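Local atomic coordinates of putative 6-pyruvoyl tetrahydrobiopterin synthase (Caenorhabditis elegans, PDB entry 2G64), a protein that probably catalyses the zinc-dependent conversion of 7,8-dihydroneopterin triphosphate into 6-pyruvoyl tetrahydropterin, with loss of triphosphate, in tetrahydrobiopterin biosynthesis. Residues R20-K25 / A29-T34; Y48-K53 / K73-V78; M64-A69 / V115-S120; V91-T96 / A105-E110; T126-E129 / N133-T136. The protein carries 1 engineered substitution. All blocks are in the same frame, centred on the assembly; numbering follows the deposited sequence. Where two conformers were deposited one is given.

How the interactions relate
Interactions 2 and 4 are buried and built from apolar and aromatic side chains: the first seats helix 68-80 on strand 44-57, the second fixes a loop on helix 101-115, and M108 of that helix packs against W50 and V78 of interaction 2. Interaction 5 runs on backbone hydrogen bonds within the sheet, where strand 122-128 is the neighbour of strand 44-57. Interaction 3, only partly buried, combines polar and apolar contacts and shares helix 68-80 with interaction 2, E74 bridging the two. Interaction 1 lies far out, its centre about 38 Å from that of interaction 3, yet its asparagine amide is buried and bonded to backbone.

Interaction 1 (R20-K25 / A29-T34); sequences RLHSEK and AENKET
The backbone N of S23 donates to OD1 of N31 over 2.7 Å, the shortest polar bond between segments 20-25 and 29-34. The same amide returns the favour: its ND2 gives a nearly straight bond (171°) to the carbonyl O of S23 at 3.0 Å, lying almost exactly in the amide plane. One side chain thus pairs with both backbone groups of a single residue, much as a neighbouring strand would, and this two-point grip fixes the rotation of the buried amide. ND2 has a further, weak bond to the carbonyl of S27. Flat against this amide lies the ring of H22, the planes only 20° apart, with N31 ND2 3.2 Å above one ring face. Swung out opposite its own backbone N (chi1 -168°), the H22 ring turns its other face to the guanidinium of R20. Were N31 an alanine, the N and O of S23 would probably lose their mates and the H22 ring would be freed to rock. Beyond, S23 OG accepts from K25 N at 2.9 Å, closing an ST turn in the loop that leaves strand 6-19, whose last residue, H19, is a zinc ligand.

Interaction 2 (Y48-K53 / K73-V78); sequences YVWKVK and KEMSLV
W50 turns its CG anti to the backbone N (chi1 -173°), which sends the indole from strand 44-57 out to helix 68-80, while a bend at the last torsion of M75 (chi3 63°) folds that residue's methyl back toward the strand. The benzo part of the indole does the touching. Its CH2 meets CB of V78 at 3.6 Å, the two side chains crossing at about a right angle, and its CZ3 lies 3.8 Å from CB of M75, with the M75 carbonyl O near the ring plane at the edge. M75 SD stands 5.2 Å from the centroid of the six-membered ring, 25° off the normal, an oblique Met-aromatic contact. The thioether end is shared: CE of M75 rests 3.6 Å from CG2 of V52 and also touches W50 CE3. That V52 methyl sits in turn over one face of the indole, toward its rim. A valine at W50 would probably rob V78 and M75 of the surface they pack on, leaving a gap between helix and strand. Helix 101-115 adds M108 beside W50 and V78. No hydrogen bond links these segments; carbon and sulfur contacts predominate, implying an association driven by apolar burial and shape.

Interaction 3 (M64-A69 / V115-S120); sequences MVYDLA and VMSNPS
The entry to helix 68-80 and the turn that follows helix 101-115 meet through one aromatic side chain, that of Y66, which stands directly before the N-cap residue D67. The phenol reaches across and its OH arrives among three consecutive residues. N118 N points a weak, fairly straight hydrogen bond (163°) at this oxygen from 3.3 Å, and S117 OG lies 3.0 Å from the Y66 OH. The stronger partner of both hydroxyls is E74, about two turns into helix 68-80: one carboxylate oxygen bonds to Y66 OH, the other to S117 OG, so the acid spans the two. M116, its chain bent at the last torsion (chi3 85°), brings CE to 3.7 Å from CZ of Y66, and the two side chains meet at a slant. N118 slides past the ring in the opposite direction, its amide plane 21° from that of the ring, and its CB packs 3.6 Å from CE1 of Y66. M9 and L54 of the sheet strands also touch the Y66 side chain. Beyond the ring, a single water spans the two loops, donating to V65 O at 2.9 Å and accepting from N118 ND2 at 3.2 Å.

Interaction 4 (V91-T96 / A105-E110); sequences VEFFKT and AIYMFE
Y107, projecting from helix 101-115, is the bump of this contact, and the hollow that receives it is formed by V91, F93 and F94 on the loop 91-96. The loop coils through helical backbone angles at 92-95, which places the two phenylalanine rings against different parts of the tyrosine. F93, with CG anti to its backbone nitrogen (chi1 177°), slides past Y107 in the opposite direction, and CD1 of Y107 comes over a face of F93, 3.6 Å from its CG; the ring planes are 38° apart. F94 crosses the tyrosine at about a right angle. Its CE2 lies 4.0 Å above one face of the Y107 ring, toward the rim, while its CZ fits against CB of Y107 at 3.7 Å. The planes of this pair are inclined at 56°, so neither phenylalanine stacks flat on the tyrosine. The walls of the hollow also brace each other: CD2 of F93 stands 3.5 Å over the centre of the F94 ring, and CB of V91 lies at the F94 edge. The far end of the hollow is V91, whose CG1 meets the Y107 hydroxyl oxygen at 3.8 Å; that hydroxyl is hydrogen-bonded to T81. Together F93, F94 and Y107 form an aromatic cluster that pins the loop after helix 87-90 to helix 101-115, with F94 about 7 Å from the side chain of the zinc ligand H19.

Interaction 5 (T126-E129 / N133-T136); sequences TIEE and NIFT
The F135 ring presents its edge to the carbonyl O of I127, which lies in the ring plane 3.6 Å from CD2, while OE2 of E129 approaches CE2 obliquely at 4.0 Å, its carboxylate inclined at 40° to the ring. A second flat pair, the E129 carboxylate and the N133 amide, is steeply turned, 73° between planes; the bond from N133 ND2 to E129 OE1 (3.2 Å) is weak. The E129 chain runs out extended (chi1 169°), carrying the carboxylate to both partners; its OE2 bonds to S101. The backbones form an antiparallel beta hairpin, strand 122-128 against strand 133-137. I127 and F135 are the hydrogen-bonded pair, I127 N to F135 O and F135 N to I127 O both spanning 2.8 Å. T126 with T136 and E128 with I134 are non-hydrogen-bonded pairs, their side chains on the face away from F135, where T126 OG1 meets T136 CG2 at 3.6 Å. At the turn, E129 N makes a bent bond to N133 O at 3.0 Å. E129 is probably part of the charge relay system, its side chain about 5 Å from the zinc ion. Residues 133-136 also pair antiparallel with a neighbouring subunit, whose R11 bonds to N133 OD1.

Interaction 1 (R20-K25 / A29-T34)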
# COMPACT_ATOMS: atom_id res chain seq x y z
N ARG A 20 -25.64 7.47 4.50
CA ARG A 20 -26.61 6.62 3.81
C ARG A 20 -26.97 7.35 2.52
O ARG A 20 -27.22 8.56 2.52
CB ARG A 20 -27.85 6.45 4.69
CG ARG A 20 -28.99 5.76 3.94
CD ARG A 20 -30.31 5.89 4.72
NE ARG A 20 -31.31 5.01 4.12
CZ ARG A 20 -32.62 5.25 4.12
NH1 ARG A 20 -33.10 6.38 4.63
NH2 ARG A 20 -33.43 4.36 3.57
N LEU A 21 -26.95 6.63 1.40
CA LEU A 21 -27.32 7.23 0.12
C LEU A 21 -28.84 7.17 -0.01
O LEU A 21 -29.43 6.08 -0.06
CB LEU A 21 -26.63 6.50 -1.04
CG LEU A 21 -25.10 6.65 -1.01
CD1 LEU A 21 -24.54 5.97 -2.26
CD2 LEU A 21 -24.73 8.16 -0.98
N HIS A 22 -29.47 8.35 0.03
CA HIS A 22 -30.94 8.43 -0.02
C HIS A 22 -31.26 9.81 -0.58
O HIS A 22 -30.88 10.83 0.01
CB HIS A 22 -31.54 8.26 1.39
CG HIS A 22 -33.03 8.04 1.38
ND1 HIS A 22 -33.94 9.07 1.55
CD2 HIS A 22 -33.77 6.92 1.21
CE1 HIS A 22 -35.17 8.59 1.49
NE2 HIS A 22 -35.09 7.28 1.29
N SER A 23 -31.94 9.85 -1.73
CA SER A 23 -32.35 11.12 -2.33
C SER A 23 -33.76 11.51 -1.91
O SER A 23 -34.69 10.72 -2.02
CB SER A 23 -32.30 11.06 -3.86
OG SER A 23 -32.89 12.25 -4.41
N GLU A 24 -33.94 12.75 -1.47
CA GLU A 24 -35.30 13.25 -1.22
C GLU A 24 -36.16 13.40 -2.50
O GLU A 24 -37.37 13.58 -2.41
CB GLU A 24 -35.24 14.56 -0.42
CG GLU A 24 -34.76 14.35 1.01
CD GLU A 24 -35.59 13.32 1.74
OE1 GLU A 24 -36.83 13.35 1.59
OE2 GLU A 24 -35.01 12.48 2.46
N LYS A 25 -35.53 13.33 -3.67
CA LYS A 25 -36.26 13.42 -4.95
C LYS A 25 -36.67 12.04 -5.52
O LYS A 25 -37.21 11.95 -6.63
CB LYS A 25 -35.44 14.19 -6.00
CG LYS A 25 -34.91 15.54 -5.51
CD LYS A 25 -35.70 16.71 -6.06
CE LYS A 25 -35.22 18.04 -5.48
NZ LYS A 25 -34.33 18.79 -6.42
N ALA A 29 -38.88 3.06 -2.88
CA ALA A 29 -38.54 2.00 -3.83
C ALA A 29 -37.45 2.42 -4.81
O ALA A 29 -36.52 1.66 -5.07
CB ALA A 29 -39.79 1.54 -4.59
N GLU A 30 -37.56 3.63 -5.34
CA GLU A 30 -36.55 4.16 -6.27
C GLU A 30 -35.17 4.28 -5.59
O GLU A 30 -34.13 3.95 -6.18
CB GLU A 30 -37.01 5.52 -6.79
CG GLU A 30 -38.09 5.40 -7.87
CD GLU A 30 -38.82 6.70 -8.17
OE1 GLU A 30 -38.68 7.70 -7.41
OE2 GLU A 30 -39.56 6.71 -9.18
N ASN A 31 -35.18 4.74 -4.35
CA ASN A 31 -33.93 4.85 -3.57
C ASN A 31 -33.29 3.50 -3.34
O ASN A 31 -32.09 3.33 -3.47
CB ASN A 31 -34.20 5.49 -2.22
CG ASN A 31 -34.06 6.98 -2.26
OD1 ASN A 31 -33.00 7.48 -2.63
ND2 ASN A 31 -35.13 7.71 -1.90
N LYS A 32 -34.11 2.51 -3.00
CA LYS A 32 -33.60 1.15 -2.87
C LYS A 32 -33.02 0.65 -4.19
O LYS A 32 -31.94 0.04 -4.22
CB LYS A 32 -34.72 0.23 -2.35
CG LYS A 32 -34.33 -1.24 -2.12
CD LYS A 32 -32.99 -1.43 -1.41
CE LYS A 32 -32.62 -2.91 -1.32
NZ LYS A 32 -31.14 -3.16 -1.29
N GLU A 33 -33.73 0.91 -5.28
CA GLU A 33 -33.28 0.46 -6.59
C GLU A 33 -32.02 1.17 -7.08
O GLU A 33 -31.12 0.54 -7.63
CB GLU A 33 -34.42 0.59 -7.59
CG GLU A 33 -35.49 -0.45 -7.35
CD GLU A 33 -36.89 0.03 -7.64
OE1 GLU A 33 -37.08 1.19 -8.08
OE2 GLU A 33 -37.81 -0.76 -7.43
N THR A 34 -31.95 2.48 -6.86
CA THR A 34 -30.81 3.29 -7.31
C THR A 34 -29.57 2.99 -6.48
O THR A 34 -28.47 2.84 -7.01
CB THR A 34 -31.16 4.79 -7.25
OG1 THR A 34 -32.29 5.03 -8.11
CG2 THR A 34 -29.98 5.69 -7.69

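Interaction 2 (Y48-K53 / K73-V78)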
# COMPACT_ATOMS: atom_id res chain seq x y z
N TYR A 48 -12.50 7.72 4.50
CA TYR A 48 -12.34 8.39 3.22
C TYR A 48 -10.90 8.91 3.16
O TYR A 48 -10.45 9.55 4.10
CB TYR A 48 -13.30 9.58 3.16
CG TYR A 48 -14.76 9.25 2.98
CD1 TYR A 48 -15.31 9.12 1.70
CD2 TYR A 48 -15.61 9.12 4.09
CE1 TYR A 48 -16.68 8.84 1.52
CE2 TYR A 48 -16.97 8.86 3.92
CZ TYR A 48 -17.50 8.71 2.64
OH TYR A 48 -18.83 8.45 2.50
N VAL A 49 -10.18 8.62 2.08
CA VAL A 49 -8.89 9.28 1.88
C VAL A 49 -9.14 10.59 1.10
O VAL A 49 -9.81 10.59 0.07
CB VAL A 49 -7.92 8.38 1.10
CG1 VAL A 49 -6.60 9.10 0.88
CG2 VAL A 49 -7.65 7.06 1.87
N TRP A 50 -8.59 11.68 1.60
CA TRP A 50 -8.74 12.97 0.92
C TRP A 50 -7.37 13.43 0.40
O TRP A 50 -6.45 13.59 1.18
CB TRP A 50 -9.23 14.01 1.93
CG TRP A 50 -9.58 15.34 1.33
CD1 TRP A 50 -10.02 15.58 0.05
CD2 TRP A 50 -9.55 16.61 1.99
NE1 TRP A 50 -10.27 16.95 -0.11
CE2 TRP A 50 -10.00 17.60 1.06
CE3 TRP A 50 -9.21 17.02 3.30
CZ2 TRP A 50 -10.10 18.97 1.39
CZ3 TRP A 50 -9.28 18.41 3.62
CH2 TRP A 50 -9.74 19.35 2.67
N LYS A 51 -7.22 13.63 -0.91
CA LYS A 51 -5.94 14.20 -1.36
C LYS A 51 -6.19 15.58 -1.95
O LYS A 51 -7.10 15.74 -2.75
CB LYS A 51 -5.28 13.31 -2.41
CG LYS A 51 -5.24 11.82 -2.05
CD LYS A 51 -4.45 11.06 -3.10
CE LYS A 51 -4.34 9.57 -2.73
NZ LYS A 51 -3.62 8.81 -3.81
N VAL A 52 -5.37 16.53 -1.57
CA VAL A 52 -5.53 17.93 -1.99
C VAL A 52 -4.32 18.28 -2.83
O VAL A 52 -3.19 18.26 -2.32
CB VAL A 52 -5.60 18.86 -0.77
CG1 VAL A 52 -5.47 20.35 -1.19
CG2 VAL A 52 -6.89 18.60 -0.02
N LYS A 53 -4.56 18.57 -4.10
CA LYS A 53 -3.48 18.82 -5.05
C LYS A 53 -3.48 20.29 -5.49
O LYS A 53 -4.50 20.83 -5.91
CB LYS A 53 -3.61 17.89 -6.26
CG LYS A 53 -2.42 17.91 -7.25
CD LYS A 53 -2.65 16.82 -8.30
CE LYS A 53 -1.50 16.72 -9.27
NZ LYS A 53 -1.50 15.43 -10.03
N LYS A 73 -3.33 23.51 8.23
CA LYS A 73 -4.34 24.21 9.03
C LYS A 73 -5.67 24.37 8.29
O LYS A 73 -6.74 24.16 8.87
CB LYS A 73 -3.81 25.58 9.47
CG LYS A 73 -2.88 25.53 10.68
CD LYS A 73 -2.49 26.94 11.14
CE LYS A 73 -3.63 27.93 10.97
NZ LYS A 73 -3.34 29.23 11.64
N GLU A 74 -5.59 24.73 7.00
CA GLU A 74 -6.77 24.93 6.18
C GLU A 74 -7.47 23.60 5.96
O GLU A 74 -8.69 23.53 6.07
CB GLU A 74 -6.38 25.57 4.84
CG GLU A 74 -5.99 27.04 5.01
CD GLU A 74 -5.00 27.54 3.96
OE1 GLU A 74 -4.64 26.80 3.01
OE2 GLU A 74 -4.58 28.70 4.08
N MET A 75 -6.70 22.56 5.65
CA MET A 75 -7.30 21.22 5.49
C MET A 75 -7.95 20.73 6.80
O MET A 75 -9.01 20.10 6.76
CB MET A 75 -6.26 20.21 4.99
CG MET A 75 -5.92 20.42 3.51
SD MET A 75 -4.65 19.29 2.92
CE MET A 75 -5.43 17.67 3.12
N SER A 76 -7.32 21.02 7.94
CA SER A 76 -7.89 20.66 9.25
C SER A 76 -9.27 21.27 9.45
O SER A 76 -10.19 20.61 9.95
CB SER A 76 -6.96 21.10 10.39
OG SER A 76 -7.31 20.44 11.60
N LEU A 77 -9.43 22.52 9.04
CA LEU A 77 -10.70 23.23 9.16
C LEU A 77 -11.81 22.51 8.40
O LEU A 77 -12.93 22.35 8.89
CB LEU A 77 -10.56 24.65 8.65
CG LEU A 77 -9.87 25.63 9.59
CD1 LEU A 77 -9.80 26.98 8.90
CD2 LEU A 77 -10.63 25.74 10.93
N VAL A 78 -11.47 22.03 7.20
CA VAL A 78 -12.43 21.28 6.40
C VAL A 78 -12.70 19.91 7.04
O VAL A 78 -13.86 19.47 7.14
CB VAL A 78 -11.93 21.10 4.93
CG1 VAL A 78 -12.97 20.39 4.09
CG2 VAL A 78 -11.54 22.46 4.31

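Interaction 3 (M64-A69 / V115-S120)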
# COMPACT_ATOMS: atom_id res chain seq x y z
N MET A 64 8.91 26.45 -2.45
CA MET A 64 7.62 25.79 -2.28
C MET A 64 6.55 26.34 -3.21
O MET A 64 6.51 27.54 -3.52
CB MET A 64 7.15 25.93 -0.84
CG MET A 64 8.03 25.20 0.14
SD MET A 64 7.49 25.44 1.85
CE MET A 64 6.90 27.14 1.83
N VAL A 65 5.67 25.45 -3.66
CA VAL A 65 4.42 25.85 -4.35
C VAL A 65 3.43 26.53 -3.38
O VAL A 65 2.67 27.45 -3.74
CB VAL A 65 3.76 24.60 -5.01
CG1 VAL A 65 2.33 24.91 -5.42
CG2 VAL A 65 4.57 24.11 -6.21
N TYR A 66 3.46 26.08 -2.13
CA TYR A 66 2.55 26.56 -1.10
C TYR A 66 3.15 26.17 0.24
O TYR A 66 3.87 25.18 0.36
CB TYR A 66 1.17 25.88 -1.27
CG TYR A 66 -0.04 26.54 -0.60
CD1 TYR A 66 -0.75 27.57 -1.23
CD2 TYR A 66 -0.53 26.08 0.62
CE1 TYR A 66 -1.90 28.14 -0.64
CE2 TYR A 66 -1.68 26.64 1.23
CZ TYR A 66 -2.35 27.67 0.59
OH TYR A 66 -3.48 28.22 1.16
N ASP A 67 2.82 26.95 1.27
CA ASP A 67 3.29 26.64 2.62
C ASP A 67 2.53 25.44 3.21
O ASP A 67 1.32 25.53 3.45
CB ASP A 67 3.10 27.89 3.48
CG ASP A 67 3.46 27.66 4.93
OD1 ASP A 67 4.56 27.14 5.20
OD2 ASP A 67 2.64 27.99 5.81
N LEU A 68 3.22 24.32 3.42
CA LEU A 68 2.55 23.10 3.89
C LEU A 68 1.92 23.30 5.27
O LEU A 68 0.85 22.75 5.55
CB LEU A 68 3.48 21.88 3.88
CG LEU A 68 2.89 20.57 4.47
CD1 LEU A 68 1.68 20.08 3.70
CD2 LEU A 68 3.92 19.46 4.59
N ALA A 69 2.57 24.09 6.12
CA ALA A 69 2.03 24.37 7.44
C ALA A 69 0.66 25.04 7.35
O ALA A 69 -0.27 24.68 8.07
CB ALA A 69 3.00 25.23 8.25
N VAL A 115 -11.73 28.39 2.58
CA VAL A 115 -10.92 28.71 3.75
C VAL A 115 -9.46 28.98 3.41
O VAL A 115 -8.67 29.35 4.28
CB VAL A 115 -11.03 27.65 4.90
CG1 VAL A 115 -12.47 27.53 5.40
CG2 VAL A 115 -10.45 26.28 4.49
N MET A 116 -9.09 28.81 2.15
CA MET A 116 -7.68 28.90 1.78
C MET A 116 -7.13 30.31 1.76
O MET A 116 -7.77 31.21 1.22
CB MET A 116 -7.43 28.25 0.42
CG MET A 116 -7.26 26.76 0.50
SD MET A 116 -7.03 26.08 -1.14
CE MET A 116 -5.25 26.32 -1.34
N SER A 117 -5.93 30.47 2.31
CA SER A 117 -5.17 31.73 2.20
C SER A 117 -4.86 32.12 0.75
O SER A 117 -4.94 33.30 0.39
CB SER A 117 -3.91 31.73 3.09
OG SER A 117 -3.02 30.64 2.83
N ASN A 118 -4.54 31.14 -0.09
CA ASN A 118 -4.34 31.37 -1.52
C ASN A 118 -5.07 30.33 -2.39
O ASN A 118 -4.47 29.33 -2.82
CB ASN A 118 -2.83 31.41 -1.86
CG ASN A 118 -2.55 31.55 -3.35
OD1 ASN A 118 -3.34 32.13 -4.10
ND2 ASN A 118 -1.41 31.02 -3.80
N PRO A 119 -6.37 30.54 -2.61
CA PRO A 119 -7.19 29.51 -3.25
C PRO A 119 -6.91 29.35 -4.74
O PRO A 119 -7.30 28.34 -5.34
CB PRO A 119 -8.62 29.99 -3.01
CG PRO A 119 -8.50 31.46 -2.78
CD PRO A 119 -7.14 31.74 -2.24
N SER A 120 -6.21 30.31 -5.34
CA SER A 120 -5.90 30.25 -6.77
C SER A 120 -5.06 29.01 -7.17
O SER A 120 -5.20 28.51 -8.28
CB SER A 120 -5.22 31.54 -7.25
OG SER A 120 -3.89 31.61 -6.76
O HOH W 1 1.38 29.84 -2.83

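Interaction 4 (V91-T96 / A105-E110)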
# COMPACT_ATOMS: atom_id res chain seq x y z
N VAL A 91 -23.87 17.28 8.73
CA VAL A 91 -23.29 18.25 7.82
C VAL A 91 -24.41 18.87 6.97
O VAL A 91 -25.09 18.18 6.20
CB VAL A 91 -22.18 17.62 6.91
CG1 VAL A 91 -21.48 18.70 6.07
CG2 VAL A 91 -21.15 16.89 7.78
N GLU A 92 -24.60 20.17 7.14
CA GLU A 92 -25.77 20.82 6.59
C GLU A 92 -25.86 20.59 5.08
O GLU A 92 -26.95 20.32 4.55
CB GLU A 92 -25.78 22.31 6.91
CG GLU A 92 -27.09 22.98 6.59
CD GLU A 92 -28.23 22.54 7.52
OE1 GLU A 92 -27.97 21.96 8.60
OE2 GLU A 92 -29.40 22.80 7.16
N PHE A 93 -24.71 20.65 4.43
CA PHE A 93 -24.64 20.52 2.97
C PHE A 93 -25.36 19.26 2.45
O PHE A 93 -26.03 19.27 1.41
CB PHE A 93 -23.18 20.50 2.51
CG PHE A 93 -23.03 20.30 1.03
CD1 PHE A 93 -23.17 21.35 0.14
CD2 PHE A 93 -22.75 19.03 0.53
CE1 PHE A 93 -23.03 21.14 -1.24
CE2 PHE A 93 -22.62 18.80 -0.83
CZ PHE A 93 -22.75 19.87 -1.73
N PHE A 94 -25.18 18.15 3.18
CA PHE A 94 -25.70 16.87 2.71
C PHE A 94 -27.18 16.64 3.01
O PHE A 94 -27.78 15.65 2.57
CB PHE A 94 -24.81 15.71 3.22
CG PHE A 94 -23.43 15.75 2.64
CD1 PHE A 94 -23.21 15.43 1.28
CD2 PHE A 94 -22.35 16.17 3.42
CE1 PHE A 94 -21.93 15.51 0.72
CE2 PHE A 94 -21.07 16.24 2.86
CZ PHE A 94 -20.86 15.90 1.51
N LYS A 95 -27.79 17.57 3.74
CA LYS A 95 -29.26 17.51 3.86
C LYS A 95 -29.98 17.68 2.50
O LYS A 95 -31.11 17.22 2.32
CB LYS A 95 -29.75 18.58 4.85
CG LYS A 95 -29.30 18.30 6.29
CD LYS A 95 -29.99 19.23 7.28
CE LYS A 95 -29.75 18.79 8.72
NZ LYS A 95 -28.30 18.77 9.08
N THR A 96 -29.33 18.35 1.56
CA THR A 96 -29.98 18.71 0.29
C THR A 96 -29.21 18.27 -0.96
O THR A 96 -29.66 18.49 -2.09
CB THR A 96 -30.26 20.24 0.23
OG1 THR A 96 -29.04 20.95 0.51
CG2 THR A 96 -31.32 20.63 1.29
N ALA A 105 -16.56 14.84 -2.99
CA ALA A 105 -15.37 15.45 -3.59
C ALA A 105 -15.63 16.93 -3.87
O ALA A 105 -14.79 17.80 -3.62
CB ALA A 105 -15.00 14.71 -4.85
N ILE A 106 -16.82 17.22 -4.38
CA ILE A 106 -17.21 18.59 -4.68
C ILE A 106 -17.29 19.42 -3.40
O ILE A 106 -16.74 20.52 -3.31
CB ILE A 106 -18.56 18.66 -5.50
CG1 ILE A 106 -18.39 18.04 -6.89
CG2 ILE A 106 -19.03 20.13 -5.65
CD1 ILE A 106 -19.71 17.77 -7.61
N TYR A 107 -17.98 18.88 -2.39
CA TYR A 107 -18.08 19.52 -1.09
C TYR A 107 -16.71 19.88 -0.52
O TYR A 107 -16.49 21.02 -0.11
CB TYR A 107 -18.88 18.63 -0.09
CG TYR A 107 -18.75 19.15 1.31
CD1 TYR A 107 -19.51 20.24 1.75
CD2 TYR A 107 -17.83 18.58 2.20
CE1 TYR A 107 -19.37 20.72 3.04
CE2 TYR A 107 -17.70 19.05 3.48
CZ TYR A 107 -18.46 20.13 3.89
OH TYR A 107 -18.30 20.60 5.18
N MET A 108 -15.77 18.94 -0.50
CA MET A 108 -14.48 19.16 0.12
C MET A 108 -13.66 20.20 -0.67
O MET A 108 -13.01 21.06 -0.09
CB MET A 108 -13.69 17.86 0.25
CG MET A 108 -14.42 16.81 1.10
SD MET A 108 -14.50 17.19 2.86
CE MET A 108 -12.79 16.86 3.37
N PHE A 109 -13.70 20.08 -1.99
CA PHE A 109 -13.06 21.07 -2.87
C PHE A 109 -13.60 22.48 -2.56
O PHE A 109 -12.83 23.42 -2.33
CB PHE A 109 -13.36 20.71 -4.32
CG PHE A 109 -12.65 21.56 -5.34
CD1 PHE A 109 -11.46 21.13 -5.91
CD2 PHE A 109 -13.20 22.78 -5.75
CE1 PHE A 109 -10.81 21.91 -6.88
CE2 PHE A 109 -12.56 23.55 -6.72
CZ PHE A 109 -11.36 23.11 -7.29
N GLU A 110 -14.91 22.63 -2.55
CA GLU A 110 -15.49 23.96 -2.36
C GLU A 110 -15.28 24.51 -0.95
O GLU A 110 -14.99 25.70 -0.78
CB GLU A 110 -16.98 23.97 -2.75
CG GLU A 110 -17.22 23.80 -4.26
CD GLU A 110 -16.59 24.92 -5.11
OE1 GLU A 110 -16.40 26.04 -4.59
OE2 GLU A 110 -16.29 24.68 -6.30

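Interaction 5 (T126-E129 / N133-T136)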
# COMPACT_ATOMS: atom_id res chain seq x y z
N THR A 126 -9.13 14.70 -4.54
CA THR A 126 -9.42 13.29 -4.71
C THR A 126 -10.11 12.79 -3.44
O THR A 126 -9.68 13.12 -2.34
CB THR A 126 -8.10 12.49 -4.92
OG1 THR A 126 -7.45 12.99 -6.10
CG2 THR A 126 -8.40 10.99 -5.11
N ILE A 127 -11.15 11.98 -3.61
CA ILE A 127 -11.72 11.24 -2.49
C ILE A 127 -11.64 9.76 -2.84
O ILE A 127 -12.12 9.35 -3.88
CB ILE A 127 -13.21 11.63 -2.26
CG1 ILE A 127 -13.31 13.04 -1.64
CG2 ILE A 127 -13.92 10.58 -1.38
CD1 ILE A 127 -12.71 13.16 -0.23
N GLU A 128 -11.03 8.96 -1.97
CA GLU A 128 -11.10 7.51 -2.12
C GLU A 128 -12.09 7.01 -1.07
O GLU A 128 -11.81 7.03 0.12
CB GLU A 128 -9.73 6.85 -1.95
CG GLU A 128 -8.62 7.49 -2.81
CD GLU A 128 -7.30 6.73 -2.81
OE1 GLU A 128 -7.08 5.89 -1.91
OE2 GLU A 128 -6.46 7.00 -3.71
N GLU A 129 -13.24 6.58 -1.54
CA GLU A 129 -14.29 6.06 -0.68
C GLU A 129 -13.86 4.72 -0.08
O GLU A 129 -14.11 4.46 1.10
CB GLU A 129 -15.52 5.91 -1.55
CG GLU A 129 -16.66 5.18 -0.98
CD GLU A 129 -17.64 4.88 -2.08
OE1 GLU A 129 -17.67 3.73 -2.56
OE2 GLU A 129 -18.33 5.83 -2.52
N ASN A 133 -12.39 2.51 -5.07
CA ASN A 133 -13.38 3.44 -5.65
C ASN A 133 -12.86 4.86 -5.41
O ASN A 133 -12.87 5.34 -4.28
CB ASN A 133 -14.74 3.31 -4.95
CG ASN A 133 -15.40 1.95 -5.18
OD1 ASN A 133 -15.36 1.41 -6.27
ND2 ASN A 133 -16.05 1.43 -4.14
N ILE A 134 -12.41 5.51 -6.49
CA ILE A 134 -11.66 6.77 -6.39
C ILE A 134 -12.35 7.86 -7.23
O ILE A 134 -12.67 7.63 -8.39
CB ILE A 134 -10.22 6.57 -6.92
CG1 ILE A 134 -9.48 5.50 -6.09
CG2 ILE A 134 -9.44 7.88 -6.90
CD1 ILE A 134 -9.49 4.10 -6.70
N PHE A 135 -12.52 9.04 -6.64
CA PHE A 135 -13.20 10.17 -7.32
C PHE A 135 -12.36 11.44 -7.31
O PHE A 135 -11.68 11.74 -6.31
CB PHE A 135 -14.54 10.44 -6.63
CG PHE A 135 -15.39 9.21 -6.54
CD1 PHE A 135 -16.39 8.99 -7.47
CD2 PHE A 135 -15.14 8.25 -5.56
CE1 PHE A 135 -17.16 7.82 -7.43
CE2 PHE A 135 -15.91 7.07 -5.52
CZ PHE A 135 -16.92 6.87 -6.45
N THR A 136 -12.42 12.20 -8.41
CA THR A 136 -11.67 13.46 -8.44
C THR A 136 -12.51 14.57 -9.00
O THR A 136 -13.46 14.34 -9.77
CB THR A 136 -10.34 13.36 -9.21
OG1 THR A 136 -10.57 13.47 -10.62
CG2 THR A 136 -9.57 12.04 -8.86